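Local structure of lysine-sensitive aspartokinase 3 (2J0W) at residues R79-N82 with V83-E87. The protein catalyses the ATP-dependent phosphorylation of L-aspartate to 4-phospho-L-aspartate, the first step of lysine biosynthesis, and is feedback-inhibited by lysine. Numbering follows the deposited sequence.
Sequences RYPN and VIREE
Pro81 and Asn82 both offer their carbonyls to the amide of Arg85, where the loop after helix 57-75 leads into helix 82-102; residues 83-87 are helical. Arg85 N lies 3.4 Å from Pro81 O and 3.3 Å from Asn82 O; with both N-H...O angles bent, near 130°, this is a bifurcated pair of weak bonds, one of the i+4 and one of the i+3 kind. The next amide makes a shorter i+3 bond, Glu86 N to Val83 O at 3.0 Å.

Among the side chains, Arg85 does most of the touching. Its CG stands anti to the backbone N (chi1 -170°) and the chain bends at its third torsion, which brings the guanidinium back alongside the Pro81 ring, with NH2 3.5 Å from Pro81 CG. Pro81 O and Asn82 N lie over one face of the guanidinium. The amide of Asn82 is turned 83° from that group, and its OD1 remains 4.0 Å from Arg85 NH1, a distance that suggests electrostatic attraction rather than a bond. Ile84 sets CG1 4.0 Å from Pro81 O and is buried against Leu75 of helix 57-75 and Leu125 of helix 108-131.

Two bent, weak bonds imply a loose backbone grip on Arg85 N, and the guanidinium, laid alongside the proline ring, adds contact but no hydrogen bond between the two segments.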
loop_
_atom_site.group_PDB
_atom_site.type_symbol
_atom_site.label_atom_id
_atom_site.label_comp_id
_atom_site.label_asym_id
_atom_site.label_seq_id
_atom_site.Cartn_x
_atom_site.Cartn_y
_atom_site.Cartn_z
ATOM N N ARG A 79 58.263 -4.507 -4.675
ATOM C CA ARG A 79 59.703 -4.578 -4.496
ATOM C C ARG A 79 60.096 -6.042 -4.272
ATOM O O ARG A 79 60.978 -6.558 -4.954
ATOM C CB ARG A 79 60.126 -3.712 -3.304
ATOM C CG ARG A 79 61.616 -3.350 -3.259
ATOM C CD ARG A 79 61.830 -2.048 -2.485
ATOM N NE ARG A 79 61.090 -0.945 -3.105
ATOM C CZ ARG A 79 60.829 0.218 -2.515
ATOM N NH1 ARG A 79 61.249 0.447 -1.277
ATOM N NH2 ARG A 79 60.134 1.152 -3.157
ATOM N N TYR A 80 59.432 -6.711 -3.334
ATOM C CA TYR A 80 59.728 -8.114 -3.048
ATOM C C TYR A 80 58.491 -8.972 -3.332
ATOM O O TYR A 80 57.804 -9.444 -2.424
ATOM C CB TYR A 80 60.158 -8.294 -1.581
ATOM C CG TYR A 80 61.271 -7.371 -1.109
ATOM C CD1 TYR A 80 60.985 -6.099 -0.598
ATOM C CD2 TYR A 80 62.608 -7.771 -1.163
ATOM C CE1 TYR A 80 62.003 -5.249 -0.150
ATOM C CE2 TYR A 80 63.633 -6.926 -0.719
ATOM C CZ TYR A 80 63.321 -5.671 -0.216
ATOM O OH TYR A 80 64.328 -4.841 0.218
ATOM N N PRO A 81 58.206 -9.205 -4.610
ATOM C CA PRO A 81 57.049 -10.000 -5.011
ATOM C C PRO A 81 57.113 -11.501 -4.778
ATOM O O PRO A 81 56.181 -12.212 -5.136
ATOM C CB PRO A 81 56.929 -9.673 -6.490
ATOM C CG PRO A 81 58.376 -9.551 -6.900
ATOM C CD PRO A 81 58.931 -8.694 -5.789
ATOM N N ASN A 82 58.186 -11.992 -4.178
ATOM C CA ASN A 82 58.323 -13.434 -3.985
ATOM C C ASN A 82 57.388 -14.066 -2.971
ATOM O O ASN A 82 56.738 -15.077 -3.252
ATOM C CB ASN A 82 59.754 -13.761 -3.606
ATOM C CG ASN A 82 60.736 -12.890 -4.326
ATOM O OD1 ASN A 82 60.883 -12.974 -5.548
ATOM N ND2 ASN A 82 61.402 -12.018 -3.576
ATOM N N VAL A 83 57.315 -13.481 -1.787
ATOM C CA VAL A 83 56.463 -14.049 -0.768
ATOM C C VAL A 83 54.982 -14.152 -1.179
ATOM O O VAL A 83 54.435 -15.255 -1.273
ATOM C CB VAL A 83 56.617 -13.260 0.541
ATOM C CG1 VAL A 83 56.032 -11.867 0.395
ATOM C CG2 VAL A 83 55.978 -14.031 1.679
ATOM N N ILE A 84 54.337 -13.022 -1.450
ATOM C CA ILE A 84 52.923 -13.044 -1.810
ATOM C C ILE A 84 52.615 -13.824 -3.075
ATOM O O ILE A 84 51.468 -14.205 -3.311
ATOM C CB ILE A 84 52.368 -11.627 -1.953
ATOM C CG1 ILE A 84 53.290 -10.800 -2.844
ATOM C CG2 ILE A 84 52.233 -10.991 -0.584
ATOM C CD1 ILE A 84 52.949 -9.341 -2.855
ATOM N N ARG A 85 53.632 -14.068 -3.887
ATOM C CA ARG A 85 53.422 -14.819 -5.109
ATOM C C ARG A 85 52.989 -16.236 -4.724
ATOM O O ARG A 85 52.073 -16.791 -5.327
ATOM C CB ARG A 85 54.707 -14.849 -5.932
ATOM C CG ARG A 85 54.550 -15.402 -7.337
ATOM C CD ARG A 85 55.899 -15.437 -8.029
ATOM N NE ARG A 85 56.445 -14.095 -8.214
ATOM C CZ ARG A 85 57.739 -13.828 -8.356
ATOM N NH1 ARG A 85 58.626 -14.816 -8.326
ATOM N NH2 ARG A 85 58.144 -12.579 -8.543
ATOM N N GLU A 86 53.648 -16.804 -3.713
ATOM C CA GLU A 86 53.338 -18.148 -3.227
ATOM C C GLU A 86 51.857 -18.237 -2.912
ATOM O O GLU A 86 51.140 -19.130 -3.379
ATOM C CB GLU A 86 54.089 -18.437 -1.930
ATOM C CG GLU A 86 55.468 -19.031 -2.090
ATOM C CD GLU A 86 56.140 -19.272 -0.747
ATOM O OE1 GLU A 86 55.423 -19.511 0.251
ATOM O OE2 GLU A 86 57.386 -19.238 -0.690
ATOM N N GLU A 87 51.431 -17.288 -2.085
ATOM C CA GLU A 87 50.063 -17.178 -1.611
ATOM C C GLU A 87 49.082 -16.967 -2.740
ATOM O O GLU A 87 48.111 -17.711 -2.871
ATOM C CB GLU A 87 49.985 -16.029 -0.613
ATOM C CG GLU A 87 50.933 -16.224 0.567
ATOM C CD GLU A 87 51.097 -14.980 1.431
ATOM O OE1 GLU A 87 50.435 -13.957 1.154
ATOM O OE2 GLU A 87 51.893 -15.030 2.395
#